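Local coordinates for peptidase, M20/M25/M40 family (Staphylococcus aureus, PDB 4EWT), which probably acts as an amidohydrolase of the M20 metallopeptidase family, hydrolysing N-acyl amino acids or related amides at a pair of metal ions, manganese in this crystal, at residues E86-S91 and K365-E370; H101-D106 and P360-K365. All coordinates share one frame; numbering follows the deposited sequence.

In the fold
Both contacts set the loop between strand 344-350 and helix 372-386 against the connection that runs from strand 72-78 to helix 105-120, and their centres lie about 8 Å apart. Interaction 1 sits at the surface, about 20 Å from the chain centre, and has no hydrogen bond between its segments. Interaction 2 is partly buried, about 12 Å from that centre, and combines one straight backbone bond with metal ligation. They share Lys-365, and Asp-87 N lies 3.0 Å from Pro-364 O, a probable hydrogen bond between them. Phe-366 CE1 of interaction 1 also packs 3.5 Å from His-361 CD2 of interaction 2.

Interaction 1 of 2, residues E86-S91 and K365-E370; sequences EDTGLS and KFNISE
Leu-90 and Asn-367 meet tip to tip, with Leu-90 CD2 3.4 Å from Asn-367 ND2. The second methyl, Leu-90 CD1, is farther at 3.9 Å from the same ND2, so the carboxamide nitrogen touches the branched end of the leucine. In Asn-367 the first torsion sets CG anti to the backbone N (chi1 -156°), and the amide it carries reaches Leu-90. Ile-368 N gives a weak bond to Asn-367 OD1, 2.7 Å long but bent to 121° at the hydrogen. It supports the modelled amide flip, whereas Ile-368 O, a second acceptor 3.1 Å from Asn-367 OD1, does not, so the rotation is unsettled.

Beside this pair, Thr-88 OG1 stands 3.8 Å from Phe-366 O, which is packing rather than a hydrogen bond. The backbones come nearest here, Thr-88 CA lying 5.1 Å from Lys-365 CA. The hydroxyl instead makes a weak bond of 3.3 Å from Thr-88 OG1 to Glu-86 OE2. Thr-88 CG2 is modelled too close to Leu-90, so the exact fit of that methyl is doubtful.

Farther out, Glu-86 is held by His-24 and by the backbone N of Ser-94, while Glu-370 makes salt bridges to Arg-20 and Arg-21. Ser-369 OG caps Lys-371 N at the approach to helix 372-386.

This surface contact thus joins the loop between strand 72-78 and helix 105-120 to the one entering helix 372-386. The segments bury 175 Å², both sides summed, without a hydrogen bond across; the firmer polar bonds, those of Glu-86, Glu-370 and Ser-369, reach outside the pair.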
ATOM      1  N   GLU A  86      12.446  -9.566 -37.503  1.00 64.41           N
ATOM      2  CA  GLU A  86      12.607  -8.307 -38.242  1.00 63.47           C
ATOM      3  C   GLU A  86      11.368  -7.956 -39.064  1.00 67.20           C
ATOM      4  O   GLU A  86      10.785  -8.813 -39.733  1.00 70.47           O
ATOM      5  CB  GLU A  86      13.867  -8.322 -39.118  1.00 62.44           C
ATOM      6  CG  GLU A  86      14.107  -7.013 -39.892  1.00 61.61           C
ATOM      7  CD  GLU A  86      15.532  -6.843 -40.411  1.00 58.55           C
ATOM      8  OE1 GLU A  86      16.375  -7.748 -40.213  1.00 57.52           O
ATOM      9  OE2 GLU A  86      15.806  -5.789 -41.025  1.00 56.72           O
ATOM     10  N   ASP A  87      11.026  -6.686 -39.068  1.00 66.76           N
ATOM     11  CA  ASP A  87       9.822  -6.204 -39.667  1.00 70.45           C
ATOM     12  C   ASP A  87       9.918  -5.038 -40.577  1.00 70.92           C
ATOM     13  O   ASP A  87       8.953  -4.453 -41.003  1.00 74.37           O
ATOM     14  CB  ASP A  87       8.756  -6.115 -38.620  1.00 71.24           C
ATOM     15  CG  ASP A  87       7.462  -6.633 -39.095  1.00 76.26           C
ATOM     16  OD1 ASP A  87       7.431  -7.802 -39.533  1.00 79.70           O
ATOM     17  OD2 ASP A  87       6.494  -5.868 -39.039  1.00 79.10           O
ATOM     18  N   THR A  88      11.133  -4.548 -40.630  1.00 67.18           N
ATOM     19  CA  THR A  88      11.635  -3.825 -41.733  1.00 67.28           C
ATOM     20  C   THR A  88      11.144  -4.822 -42.771  1.00 71.01           C
ATOM     21  O   THR A  88      11.080  -6.005 -42.488  1.00 71.59           O
ATOM     22  CB  THR A  88      13.174  -3.801 -41.618  1.00 63.53           C
ATOM     23  OG1 THR A  88      13.532  -3.596 -40.245  1.00 59.55           O
ATOM     24  CG2 THR A  88      13.684  -2.689 -42.335  1.00 62.35           C
ATOM     25  N   GLY A  89      10.707  -4.395 -43.928  1.00 73.89           N
ATOM     26  CA  GLY A  89      11.005  -3.127 -44.488  1.00 73.18           C
ATOM     27  C   GLY A  89      11.985  -3.445 -45.630  1.00 73.06           C
ATOM     28  O   GLY A  89      11.749  -3.161 -46.804  1.00 75.98           O
ATOM     29  N   LEU A  90      13.116  -4.032 -45.278  1.00 69.32           N
ATOM     30  CA  LEU A  90      14.303  -3.957 -46.115  1.00 68.00           C
ATOM     31  C   LEU A  90      14.653  -5.191 -46.899  1.00 69.43           C
ATOM     32  O   LEU A  90      14.504  -6.308 -46.435  1.00 69.63           O
ATOM     33  CB  LEU A  90      15.508  -3.529 -45.272  1.00 63.19           C
ATOM     34  CG  LEU A  90      15.380  -2.373 -44.313  1.00 60.86           C
ATOM     35  CD1 LEU A  90      16.470  -2.409 -43.317  1.00 57.70           C
ATOM     36  CD2 LEU A  90      15.271  -1.032 -44.901  1.00 62.08           C
ATOM     37  N   SER A  91      15.180  -4.961 -48.094  1.00 70.71           N
ATOM     38  CA  SER A  91      15.585  -6.065 -48.983  1.00 72.59           C
ATOM     39  C   SER A  91      16.631  -6.982 -48.340  1.00 69.51           C
ATOM     40  O   SER A  91      16.675  -8.183 -48.629  1.00 71.52           O
ATOM     41  CB  SER A  91      16.118  -5.523 -50.307  1.00 73.86           C
ATOM     42  N   LYS A 365      11.070  -2.774 -35.971  1.00 68.90           N
ATOM     43  CA  LYS A 365      11.129  -1.833 -37.092  1.00 70.54           C
ATOM     44  C   LYS A 365      12.364  -0.920 -37.059  1.00 66.56           C
ATOM     45  O   LYS A 365      12.502  -0.027 -37.904  1.00 67.79           O
ATOM     46  CB  LYS A 365       9.829  -1.012 -37.203  1.00 74.34           C
ATOM     47  CG  LYS A 365       9.800   0.273 -36.377  1.00 72.18           C
ATOM     48  CD  LYS A 365       9.057   1.391 -37.096  1.00 75.98           C
ATOM     49  CE  LYS A 365       7.575   1.363 -36.799  1.00 79.10           C
ATOM     50  NZ  LYS A 365       6.901   2.502 -37.464  1.00 83.17           N
ATOM     51  N   PHE A 366      13.257  -1.168 -36.095  1.00 62.16           N
ATOM     52  CA  PHE A 366      14.515  -0.428 -35.936  1.00 58.22           C
ATOM     53  C   PHE A 366      15.221  -0.188 -37.269  1.00 58.86           C
ATOM     54  O   PHE A 366      15.427  -1.127 -38.045  1.00 60.27           O
ATOM     55  CB  PHE A 366      15.440  -1.194 -34.977  1.00 54.66           C
ATOM     56  CG  PHE A 366      16.828  -0.620 -34.857  1.00 51.54           C
ATOM     57  CD1 PHE A 366      17.095   0.405 -33.956  1.00 49.08           C
ATOM     58  CD2 PHE A 366      17.873  -1.124 -35.628  1.00 50.83           C
ATOM     59  CE1 PHE A 366      18.380   0.932 -33.834  1.00 46.53           C
ATOM     60  CE2 PHE A 366      19.160  -0.602 -35.512  1.00 48.38           C
ATOM     61  CZ  PHE A 366      19.410   0.428 -34.610  1.00 46.04           C
ATOM     62  N   ASN A 367      15.578   1.069 -37.526  1.00 58.18           N
ATOM     63  CA  ASN A 367      16.335   1.444 -38.727  1.00 58.89           C
ATOM     64  C   ASN A 367      17.170   2.701 -38.506  1.00 56.59           C
ATOM     65  O   ASN A 367      16.784   3.595 -37.745  1.00 56.03           O
ATOM     66  CB  ASN A 367      15.409   1.632 -39.938  1.00 63.67           C
ATOM     67  CG  ASN A 367      16.127   1.438 -41.279  1.00 65.55           C
ATOM     68  OD1 ASN A 367      17.357   1.506 -41.378  1.00 62.65           O
ATOM     69  ND2 ASN A 367      15.344   1.196 -42.323  1.00 71.04           N
ATOM     70  N   ILE A 368      18.314   2.754 -39.183  1.00 55.16           N
ATOM     71  CA  ILE A 368      19.240   3.872 -39.075  1.00 53.43           C
ATOM     72  C   ILE A 368      19.529   4.519 -40.441  1.00 55.66           C
ATOM     73  O   ILE A 368      19.403   3.868 -41.482  1.00 57.14           O
ATOM     74  CB  ILE A 368      20.572   3.423 -38.416  1.00 49.63           C
ATOM     75  CG1 ILE A 368      21.194   2.254 -39.201  1.00 50.59           C
ATOM     76  CG2 ILE A 368      20.343   3.054 -36.947  1.00 47.44           C
ATOM     77  CD1 ILE A 368      22.475   1.677 -38.608  1.00 47.96           C
ATOM     78  N   SER A 369      19.887   5.780 -40.430  1.00 55.66           N
ATOM     79  CA  SER A 369      20.439   6.402 -41.575  1.00 57.42           C
ATOM     80  C   SER A 369      21.821   5.824 -41.812  1.00 54.70           C
ATOM     81  O   SER A 369      22.634   5.800 -40.921  1.00 51.29           O
ATOM     82  CB  SER A 369      20.562   7.868 -41.335  1.00 57.76           C
ATOM     83  OG  SER A 369      21.657   8.319 -42.061  1.00 57.68           O
ATOM     84  N   GLU A 370      22.073   5.363 -43.030  1.00 56.12           N
ATOM     85  CA  GLU A 370      23.313   4.653 -43.341  1.00 53.90           C
ATOM     86  C   GLU A 370      24.521   5.573 -43.480  1.00 52.60           C
ATOM     87  O   GLU A 370      25.653   5.097 -43.649  1.00 50.84           O
ATOM     88  CB  GLU A 370      23.143   3.764 -44.580  1.00 56.43           C
ATOM     89  CG  GLU A 370      22.440   2.443 -44.275  1.00 57.38           C
ATOM     90  CD  GLU A 370      22.302   1.537 -45.485  1.00 60.34           C
ATOM     91  OE1 GLU A 370      21.833   2.009 -46.541  1.00 65.20           O
ATOM     92  OE2 GLU A 370      22.654   0.344 -45.375  1.00 59.92           O
TER

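Interaction 2 of 2, residues H101-D106 and P360-K365; sequences HACGHD and PHHHPK. With MN (manganese (II) ion), chain F; MN (manganese (II) ion), chain E.
The dinuclear manganese site of this M20-family enzyme takes ligands from both segments here, with Cys-103 and His-362 meeting at one ion. Cys-103 SG bridges the pair, lying 2.4 Å from the manganese of chain E and 2.6 Å from that of chain F. Its torsion puts SG anti to the backbone N (chi1 -150°), where it can bridge both ions. His-362 NE2 binds the chain E ion at 2.5 Å, with the metal in the plane of the ring at its edge. On the other side of the bridge, His-105 NE2 binds the chain F ion at 2.3 Å. Water 1 links both ions and water 2 binds the chain F ion alone; Glu-139 completes the ligands of the chain E ion, and His-164 those of its partner.

A backbone bond brings the histidine loop up to the cysteine loop. His-362 N donates to Ala-102 O over 2.8 Å, nearly straight at 173° and tilted 33° from the carbonyl plane. This N-H belongs to the central peptide of the type II turn 360-363, whose third position His-362 occupies. Ala-102 CB packs 3.7 Å from His-362 CA alongside it.

His-361 serves as second shell: its CD2 lies 3.5 Å from Cys-103 SG, with the sulfur near the ring plane at the edge, while NE2 is hydrogen-bonded to Val-165 O. His-198 of the second subunit packs on His-362.

The shared sulfur is probably polarised by both ions, and the Ala-102 bond ties the backbone of His-362 to the residue just before Cys-103, coupling two ligands of the chain E ion.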
ATOM      1  N   HIS A 101      19.644  -7.792 -36.315  1.00 44.19           N
ATOM      2  CA  HIS A 101      20.536  -6.734 -35.823  1.00 41.60           C
ATOM      3  C   HIS A 101      19.741  -5.467 -35.493  1.00 41.25           C
ATOM      4  O   HIS A 101      19.750  -4.497 -36.265  1.00 41.53           O
ATOM      5  CB  HIS A 101      21.656  -6.423 -36.816  1.00 40.93           C
ATOM      6  CG  HIS A 101      22.870  -7.281 -36.647  1.00 40.72           C
ATOM      7  ND1 HIS A 101      23.673  -7.224 -35.526  1.00 38.46           N
ATOM      8  CD2 HIS A 101      23.424  -8.210 -37.464  1.00 41.42           C
ATOM      9  CE1 HIS A 101      24.666  -8.086 -35.656  1.00 38.90           C
ATOM     10  NE2 HIS A 101      24.536  -8.699 -36.821  1.00 41.33           N
ATOM     11  N   ALA A 102      19.064  -5.496 -34.341  1.00 40.64           N
ATOM     12  CA  ALA A 102      18.167  -4.430 -33.917  1.00 40.77           C
ATOM     13  C   ALA A 102      18.834  -3.342 -33.065  1.00 38.59           C
ATOM     14  O   ALA A 102      18.133  -2.513 -32.472  1.00 38.68           O
ATOM     15  CB  ALA A 102      16.952  -5.029 -33.172  1.00 42.12           C
ATOM     16  N   CYS A 103      20.169  -3.343 -33.008  1.00 36.57           N
ATOM     17  CA  CYS A 103      20.931  -2.358 -32.211  1.00 34.96           C
ATOM     18  C   CYS A 103      22.089  -1.717 -32.994  1.00 33.89           C
ATOM     19  O   CYS A 103      22.897  -0.976 -32.426  1.00 33.00           O
ATOM     20  CB  CYS A 103      21.454  -2.992 -30.916  1.00 33.59           C
ATOM     21  SG  CYS A 103      21.637  -1.848 -29.514  1.00 33.96           S
ATOM     22  N   GLY A 104      22.170  -2.015 -34.290  1.00 34.60           N
ATOM     23  CA  GLY A 104      23.142  -1.383 -35.179  1.00 33.72           C
ATOM     24  C   GLY A 104      24.540  -1.958 -35.067  1.00 32.38           C
ATOM     25  O   GLY A 104      25.503  -1.337 -35.516  1.00 31.64           O
ATOM     26  N   HIS A 105      24.652  -3.146 -34.474  1.00 31.95           N
ATOM     27  CA  HIS A 105      25.943  -3.825 -34.317  1.00 31.25           C
ATOM     28  C   HIS A 105      26.539  -4.230 -35.672  1.00 31.71           C
ATOM     29  O   HIS A 105      27.755  -4.283 -35.828  1.00 31.16           O
ATOM     30  CB  HIS A 105      25.808  -5.052 -33.409  1.00 31.37           C
ATOM     31  CG  HIS A 105      25.512  -4.730 -31.977  1.00 31.47           C
ATOM     32  ND1 HIS A 105      25.548  -5.684 -30.981  1.00 31.92           N
ATOM     33  CD2 HIS A 105      25.179  -3.566 -31.368  1.00 30.08           C
ATOM     34  CE1 HIS A 105      25.250  -5.124 -29.825  1.00 31.02           C
ATOM     35  NE2 HIS A 105      25.018  -3.842 -30.033  1.00 31.27           N
ATOM     36  N   ASP A 106      25.675  -4.518 -36.643  1.00 33.20           N
ATOM     37  CA  ASP A 106      26.111  -4.730 -38.023  1.00 33.91           C
ATOM     38  C   ASP A 106      26.778  -3.463 -38.575  1.00 32.89           C
ATOM     39  O   ASP A 106      27.821  -3.543 -39.238  1.00 31.90           O
ATOM     40  CB  ASP A 106      24.936  -5.152 -38.911  1.00 36.45           C
ATOM     41  CG  ASP A 106      23.769  -4.170 -38.855  1.00 37.12           C
ATOM     42  OD1 ASP A 106      23.547  -3.527 -37.800  1.00 36.12           O
ATOM     43  OD2 ASP A 106      23.076  -4.041 -39.879  1.00 37.64           O
ATOM     44  N   PRO A 360      12.942   3.095 -31.815  1.00 57.78           N
ATOM     45  CA  PRO A 360      14.064   2.902 -30.896  1.00 53.79           C
ATOM     46  C   PRO A 360      14.763   1.554 -31.102  1.00 52.43           C
ATOM     47  O   PRO A 360      14.270   0.708 -31.858  1.00 54.45           O
ATOM     48  CB  PRO A 360      13.390   2.940 -29.520  1.00 53.22           C
ATOM     49  CG  PRO A 360      12.031   2.392 -29.761  1.00 56.55           C
ATOM     50  CD  PRO A 360      11.644   2.843 -31.155  1.00 59.97           C
ATOM     51  N   HIS A 361      15.888   1.368 -30.415  1.00 49.17           N
ATOM     52  CA  HIS A 361      16.653   0.115 -30.446  1.00 48.16           C
ATOM     53  C   HIS A 361      15.881  -1.078 -29.887  1.00 49.16           C
ATOM     54  O   HIS A 361      15.040  -0.923 -28.991  1.00 49.39           O
ATOM     55  CB  HIS A 361      17.972   0.284 -29.687  1.00 45.21           C
ATOM     56  CG  HIS A 361      18.938   1.204 -30.362  1.00 45.71           C
ATOM     57  ND1 HIS A 361      18.673   2.542 -30.568  1.00 48.07           N
ATOM     58  CD2 HIS A 361      20.171   0.981 -30.875  1.00 45.70           C
ATOM     59  CE1 HIS A 361      19.698   3.102 -31.186  1.00 47.16           C
ATOM     60  NE2 HIS A 361      20.619   2.176 -31.385  1.00 46.16           N
ATOM     61  N   HIS A 362      16.184  -2.260 -30.426  1.00 49.68           N
ATOM     62  CA  HIS A 362      15.514  -3.525 -30.067  1.00 51.57           C
ATOM     63  C   HIS A 362      14.084  -3.691 -30.616  1.00 55.11           C
ATOM     64  O   HIS A 362      13.497  -4.761 -30.493  1.00 57.70           O
ATOM     65  CB  HIS A 362      15.457  -3.721 -28.545  1.00 49.90           C
ATOM     66  CG  HIS A 362      16.789  -3.984 -27.918  1.00 47.21           C
ATOM     67  ND1 HIS A 362      16.995  -5.000 -27.012  1.00 47.33           N
ATOM     68  CD2 HIS A 362      17.987  -3.367 -28.068  1.00 45.02           C
ATOM     69  CE1 HIS A 362      18.256  -4.991 -26.620  1.00 44.95           C
ATOM     70  NE2 HIS A 362      18.880  -4.013 -27.249  1.00 43.54           N
ATOM     71  N   HIS A 363      13.535  -2.641 -31.220  1.00 55.98           N
ATOM     72  CA  HIS A 363      12.214  -2.698 -31.869  1.00 59.77           C
ATOM     73  C   HIS A 363      12.305  -3.425 -33.227  1.00 62.04           C
ATOM     74  O   HIS A 363      13.291  -3.254 -33.944  1.00 60.66           O
ATOM     75  CB  HIS A 363      11.687  -1.268 -32.044  1.00 60.33           C
ATOM     76  CG  HIS A 363      10.253  -1.180 -32.468  1.00 65.35           C
ATOM     77  ND1 HIS A 363       9.231  -0.891 -31.587  1.00 66.91           N
ATOM     78  CD2 HIS A 363       9.674  -1.316 -33.683  1.00 69.25           C
ATOM     79  CE1 HIS A 363       8.083  -0.866 -32.241  1.00 71.58           C
ATOM     80  NE2 HIS A 363       8.325  -1.119 -33.515  1.00 73.27           N
ATOM     81  N   PRO A 364      11.289  -4.248 -33.579  1.00 65.77           N
ATOM     82  CA  PRO A 364      11.262  -4.953 -34.874  1.00 68.72           C
ATOM     83  C   PRO A 364      11.394  -4.058 -36.111  1.00 69.51           C
ATOM     84  O   PRO A 364      11.784  -4.545 -37.179  1.00 70.94           O
ATOM     85  CB  PRO A 364       9.883  -5.627 -34.878  1.00 73.47           C
ATOM     86  CG  PRO A 364       9.583  -5.859 -33.448  1.00 71.99           C
ATOM     87  CD  PRO A 364      10.191  -4.699 -32.699  1.00 67.65           C
ATOM     88  N   LYS A 365      11.070  -2.774 -35.971  1.00 68.90           N
ATOM     89  CA  LYS A 365      11.129  -1.833 -37.092  1.00 70.54           C
ATOM     90  C   LYS A 365      12.364  -0.920 -37.059  1.00 66.56           C
ATOM     91  O   LYS A 365      12.502  -0.027 -37.904  1.00 67.79           O
ATOM     92  CB  LYS A 365       9.829  -1.012 -37.203  1.00 74.34           C
ATOM     93  CG  LYS A 365       9.800   0.273 -36.377  1.00 72.18           C
ATOM     94  CD  LYS A 365       9.057   1.391 -37.096  1.00 75.98           C
ATOM     95  CE  LYS A 365       7.575   1.363 -36.799  1.00 79.10           C
ATOM     96  NZ  LYS A 365       6.901   2.502 -37.464  1.00 83.17           N
TER
HETATM   97 MN    MN F 402      24.142  -2.082 -28.869  1.00 35.56          MN
HETATM   98 MN    MN E 401      21.269  -3.369 -27.645  1.00 55.48          MN
HETATM   99  O   HOH W   1      23.484  -3.060 -26.692  1.00 31.85           O
HETATM  100  O   HOH W   2      26.249  -2.116 -28.057  1.00 36.08           O